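Local coordinates for protein chitin elicitor receptor kinase 1 (Arabidopsis thaliana, PDB 4EBY) that probably perceives chitin oligomers at the plant cell surface through an ectodomain of LysM modules and signals as a receptor-like kinase in immunity, at residues 98-103 and 145-150. Residues are numbered along the deposited sequence; the frame is centred on the assembly and turned at random.
Sequences ANLTTM and TYPLRP. With NAG (2-acetamido-2-deoxy-beta-D-glucopyranose), chain C; NAG (2-acetamido-2-deoxy-beta-D-glucopyranose), chain D.
Asn-99 and Pro-147 bring the two segments together, their CA atoms 6.0 Å apart. Residues 98-102 lie in the loop after helix 89-96, and Met-103 begins helix 103-109; residues 145-150 carry the end of strand 143-147 into the following loop. No hydrogen bond joins them, so the protein part of the contact rests on shape. The Pro-147 ring is its centre: CG lies 3.6 Å from Asn-99 O and equally close to Ala-98 O, so the CG corner of the ring packs against two successive carbonyl oxygens. The same CG also meets Leu-100, whose own CG stands beside its backbone N, anti to the carbonyl carbon (chi1 -68°), a setting that brings CD2 to the proline. This methyl touches Pro-147 CG at 3.6 Å, the two side chains crossing obliquely, and reaches Thr-145 O at 3.5 Å. Strand 8-13 supports Leu-100 through Ala-10 and Tyr-12, and Thr-145 OG1 is hydrogen-bonded to Asn-128 O.

A glycan extends the contact beyond the proline. Asn-99 ND2 is covalently bonded to C1 of the chain C NAG, an N-glycan on an Asn-Leu-Thr sequon, and Asn-99 CB rests 3.9 Å from Pro-147 CB. Arg-149, its chain bent at chi3 (49°), gives NH1 to the acetamide O7 of that sugar, a 2.9 Å hydrogen bond well off straight at 131°. Its NE forms a salt bridge with Glu-151, and Tyr-13 adds a cation-pi contact. Across the boundary between two LysM modules, then, a buried van der Waals join around one proline, part apolar and part against backbone carbonyls, is continued by a glycan-to-arginine bridge. Linked to Asn-99 and hydrogen-bonded by Arg-149, the sugar spans both segments, and the charge of Arg-149 probably strengthens its hold on O7.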
ATOM      1  N   ALA A  98      -2.284   8.087   2.032  1.00 14.01           N
ATOM      2  CA  ALA A  98      -3.552   7.583   1.510  1.00 14.22           C
ATOM      3  C   ALA A  98      -4.089   6.379   2.286  1.00 15.28           C
ATOM      4  O   ALA A  98      -4.544   5.391   1.698  1.00 15.62           O
ATOM      5  CB  ALA A  98      -3.398   7.225   0.028  1.00 14.95           C
ATOM      6  N   ASN A  99      -4.027   6.493   3.605  1.00 14.07           N
ATOM      7  CA  ASN A  99      -4.494   5.439   4.523  1.00 15.16           C
ATOM      8  C   ASN A  99      -3.764   4.109   4.469  1.00 15.99           C
ATOM      9  O   ASN A  99      -4.270   3.093   4.990  1.00 16.75           O
ATOM     10  CB  ASN A  99      -6.006   5.263   4.415  1.00 15.65           C
ATOM     11  CG  ASN A  99      -6.740   6.529   4.778  1.00 17.64           C
ATOM     12  OD1 ASN A  99      -6.462   7.137   5.821  1.00 16.94           O
ATOM     13  ND2 ASN A  99      -7.655   6.958   3.896  1.00 17.04           N
ATOM     14  N   LEU A 100      -2.562   4.114   3.888  1.00 14.21           N
ATOM     15  CA  LEU A 100      -1.714   2.926   3.910  1.00 12.06           C
ATOM     16  C   LEU A 100      -1.043   2.777   5.264  1.00 15.69           C
ATOM     17  O   LEU A 100      -0.542   1.707   5.597  1.00 16.58           O
ATOM     18  CB  LEU A 100      -0.653   2.994   2.810  1.00 11.93           C
ATOM     19  CG  LEU A 100      -1.186   2.891   1.380  1.00 12.25           C
ATOM     20  CD1 LEU A 100      -0.159   3.469   0.426  1.00 14.01           C
ATOM     21  CD2 LEU A 100      -1.502   1.414   1.041  1.00 16.18           C
ATOM     22  N   THR A 101      -1.017   3.870   6.025  1.00 15.17           N
ATOM     23  CA  THR A 101      -0.570   3.841   7.422  1.00 14.74           C
ATOM     24  C   THR A 101      -1.618   4.532   8.293  1.00 15.50           C
ATOM     25  O   THR A 101      -2.626   5.016   7.776  1.00 16.90           O
ATOM     26  CB  THR A 101       0.836   4.481   7.572  1.00 16.50           C
ATOM     27  OG1 THR A 101       1.410   4.108   8.835  1.00 17.54           O
ATOM     28  CG2 THR A 101       0.758   6.021   7.458  1.00 16.07           C
ATOM     29  N   THR A 102      -1.414   4.542   9.617  1.00 15.80           N
ATOM     30  CA  THR A 102      -2.358   5.206  10.517  1.00 15.85           C
ATOM     31  C   THR A 102      -1.651   6.254  11.356  1.00 15.99           C
ATOM     32  O   THR A 102      -0.442   6.174  11.580  1.00 17.98           O
ATOM     33  CB  THR A 102      -3.042   4.219  11.480  1.00 19.86           C
ATOM     34  OG1 THR A 102      -2.068   3.652  12.366  1.00 20.61           O
ATOM     35  CG2 THR A 102      -3.739   3.111  10.701  1.00 20.40           C
ATOM     36  N   MET A 103      -2.418   7.218  11.844  1.00 17.01           N
ATOM     37  CA  MET A 103      -1.831   8.262  12.665  1.00 19.11           C
ATOM     38  C   MET A 103      -1.305   7.673  13.960  1.00 21.52           C
ATOM     39  O   MET A 103      -0.267   8.100  14.455  1.00 21.21           O
ATOM     40  CB  MET A 103      -2.829   9.383  12.939  1.00 24.41           C
ATOM     41  CG  MET A 103      -4.109   8.939  13.574  1.00 29.35           C
ATOM     42  SD  MET A 103      -5.177  10.371  13.778  1.00 62.19           S
ATOM     43  CE  MET A 103      -4.167  11.307  14.916  1.00 39.27           C
ATOM     44  N   THR A 145      -1.772  -4.300  -0.450  1.00 14.46           N
ATOM     45  CA  THR A 145      -2.253  -3.674   0.764  1.00 14.83           C
ATOM     46  C   THR A 145      -3.252  -2.600   0.330  1.00 16.13           C
ATOM     47  O   THR A 145      -2.880  -1.580  -0.275  1.00 15.59           O
ATOM     48  CB  THR A 145      -1.069  -3.048   1.507  1.00 14.70           C
ATOM     49  OG1 THR A 145      -0.177  -4.101   1.905  1.00 15.91           O
ATOM     50  CG2 THR A 145      -1.537  -2.304   2.741  1.00 16.20           C
ATOM     51  N   TYR A 146      -4.522  -2.852   0.612  1.00 14.57           N
ATOM     52  CA  TYR A 146      -5.613  -2.122  -0.013  1.00 16.25           C
ATOM     53  C   TYR A 146      -6.442  -1.403   1.038  1.00 15.43           C
ATOM     54  O   TYR A 146      -7.211  -2.021   1.760  1.00 16.48           O
ATOM     55  CB  TYR A 146      -6.480  -3.132  -0.804  1.00 15.80           C
ATOM     56  CG  TYR A 146      -7.598  -2.531  -1.629  1.00 15.76           C
ATOM     57  CD1 TYR A 146      -7.465  -2.382  -3.001  1.00 19.33           C
ATOM     58  CD2 TYR A 146      -8.806  -2.158  -1.041  1.00 17.62           C
ATOM     59  CE1 TYR A 146      -8.488  -1.862  -3.775  1.00 20.23           C
ATOM     60  CE2 TYR A 146      -9.841  -1.624  -1.815  1.00 19.62           C
ATOM     61  CZ  TYR A 146      -9.663  -1.481  -3.182  1.00 19.81           C
ATOM     62  OH  TYR A 146     -10.663  -0.971  -3.982  1.00 26.48           O
ATOM     63  N   PRO A 147      -6.267  -0.083   1.175  1.00 15.05           N
ATOM     64  CA  PRO A 147      -7.113   0.640   2.135  1.00 15.48           C
ATOM     65  C   PRO A 147      -8.548   0.773   1.603  1.00 16.31           C
ATOM     66  O   PRO A 147      -8.773   1.240   0.477  1.00 18.88           O
ATOM     67  CB  PRO A 147      -6.423   2.021   2.238  1.00 15.60           C
ATOM     68  CG  PRO A 147      -5.004   1.775   1.728  1.00 17.73           C
ATOM     69  CD  PRO A 147      -5.195   0.769   0.621  1.00 16.33           C
ATOM     70  N   LEU A 148      -9.507   0.337   2.418  1.00 16.33           N
ATOM     71  CA  LEU A 148     -10.922   0.352   2.048  1.00 17.60           C
ATOM     72  C   LEU A 148     -11.488   1.760   2.006  1.00 20.29           C
ATOM     73  O   LEU A 148     -11.167   2.594   2.857  1.00 20.90           O
ATOM     74  CB  LEU A 148     -11.738  -0.474   3.043  1.00 19.24           C
ATOM     75  CG  LEU A 148     -11.516  -1.988   3.023  1.00 18.52           C
ATOM     76  CD1 LEU A 148     -12.300  -2.651   4.167  1.00 22.20           C
ATOM     77  CD2 LEU A 148     -11.913  -2.593   1.669  1.00 19.73           C
ATOM     78  N   ARG A 149     -12.340   2.002   1.013  1.00 23.56           N
ATOM     79  CA  ARG A 149     -13.080   3.259   0.905  1.00 22.67           C
ATOM     80  C   ARG A 149     -14.572   2.980   0.910  1.00 24.87           C
ATOM     81  O   ARG A 149     -14.994   1.848   0.680  1.00 24.94           O
ATOM     82  CB  ARG A 149     -12.681   3.993  -0.365  1.00 20.47           C
ATOM     83  CG  ARG A 149     -11.277   4.587  -0.257  1.00 23.36           C
ATOM     84  CD  ARG A 149     -10.889   5.383  -1.492  1.00 22.37           C
ATOM     85  NE  ARG A 149     -11.956   6.310  -1.823  1.00 23.44           N
ATOM     86  CZ  ARG A 149     -12.102   7.507  -1.273  1.00 24.78           C
ATOM     87  NH1 ARG A 149     -11.212   7.958  -0.399  1.00 25.43           N
ATOM     88  NH2 ARG A 149     -13.140   8.259  -1.614  1.00 31.07           N
ATOM     89  N   PRO A 150     -15.381   4.015   1.182  1.00 27.52           N
ATOM     90  CA  PRO A 150     -16.828   3.805   1.325  1.00 29.51           C
ATOM     91  C   PRO A 150     -17.479   3.169   0.098  1.00 26.92           C
ATOM     92  O   PRO A 150     -18.494   2.475   0.243  1.00 30.78           O
ATOM     93  CB  PRO A 150     -17.356   5.224   1.560  1.00 31.78           C
ATOM     94  CG  PRO A 150     -16.225   5.914   2.244  1.00 32.76           C
ATOM     95  CD  PRO A 150     -14.991   5.391   1.544  1.00 28.66           C
TER
HETATM   96  C1  NAG C   1      -8.290   8.218   4.230  1.00 19.26           C
HETATM   97  C2  NAG C   1      -8.805   8.794   2.904  1.00 20.13           C
HETATM   98  C3  NAG C   1      -9.619  10.071   3.146  1.00 27.64           C
HETATM   99  C4  NAG C   1     -10.648   9.908   4.259  1.00 32.22           C
HETATM  100  C5  NAG C   1     -10.035   9.203   5.467  1.00 24.14           C
HETATM  101  C6  NAG C   1     -11.070   8.899   6.547  1.00 32.93           C
HETATM  102  C7  NAG C   1      -7.590   8.707   0.773  1.00 23.84           C
HETATM  103  C8  NAG C   1      -6.437   9.225  -0.058  1.00 19.02           C
HETATM  104  N2  NAG C   1      -7.683   9.108   2.046  1.00 19.82           N
HETATM  105  O3  NAG C   1     -10.261  10.500   1.955  1.00 31.80           O
HETATM  106  O4  NAG C   1     -11.097  11.189   4.658  1.00 36.03           O
HETATM  107  O5  NAG C   1      -9.424   7.991   5.063  1.00 21.85           O
HETATM  108  O6  NAG C   1     -12.051   8.036   6.007  1.00 36.72           O
HETATM  109  O7  NAG C   1      -8.400   7.930   0.268  1.00 23.57           O
HETATM  110  C1  NAG D   1       0.681  -3.482  11.146  1.00 19.74           C
HETATM  111  C2  NAG D   1      -0.220  -2.406  11.762  1.00 22.98           C
HETATM  112  C3  NAG D   1      -0.040  -2.307  13.274  1.00 30.24           C
HETATM  113  C4  NAG D   1      -0.041  -3.666  13.938  1.00 33.77           C
HETATM  114  C5  NAG D   1       0.828  -4.658  13.168  1.00 28.30           C
HETATM  115  C6  NAG D   1       0.757  -6.060  13.764  1.00 31.08           C
HETATM  116  C7  NAG D   1      -0.541  -0.449  10.336  1.00 28.38           C
HETATM  117  C8  NAG D   1       0.012   0.923   9.959  1.00 19.83           C
HETATM  118  N2  NAG D   1       0.148  -1.102  11.242  1.00 26.70           N
HETATM  119  O3  NAG D   1      -1.047  -1.494  13.848  1.00 32.99           O
HETATM  120  O4  NAG D   1       0.467  -3.502  15.250  1.00 38.34           O
HETATM  121  O5  NAG D   1       0.427  -4.705  11.813  1.00 24.52           O
HETATM  122  O6  NAG D   1      -0.563  -6.554  13.755  1.00 34.29           O
HETATM  123  O7  NAG D   1      -1.544  -0.921   9.799  1.00 41.87           O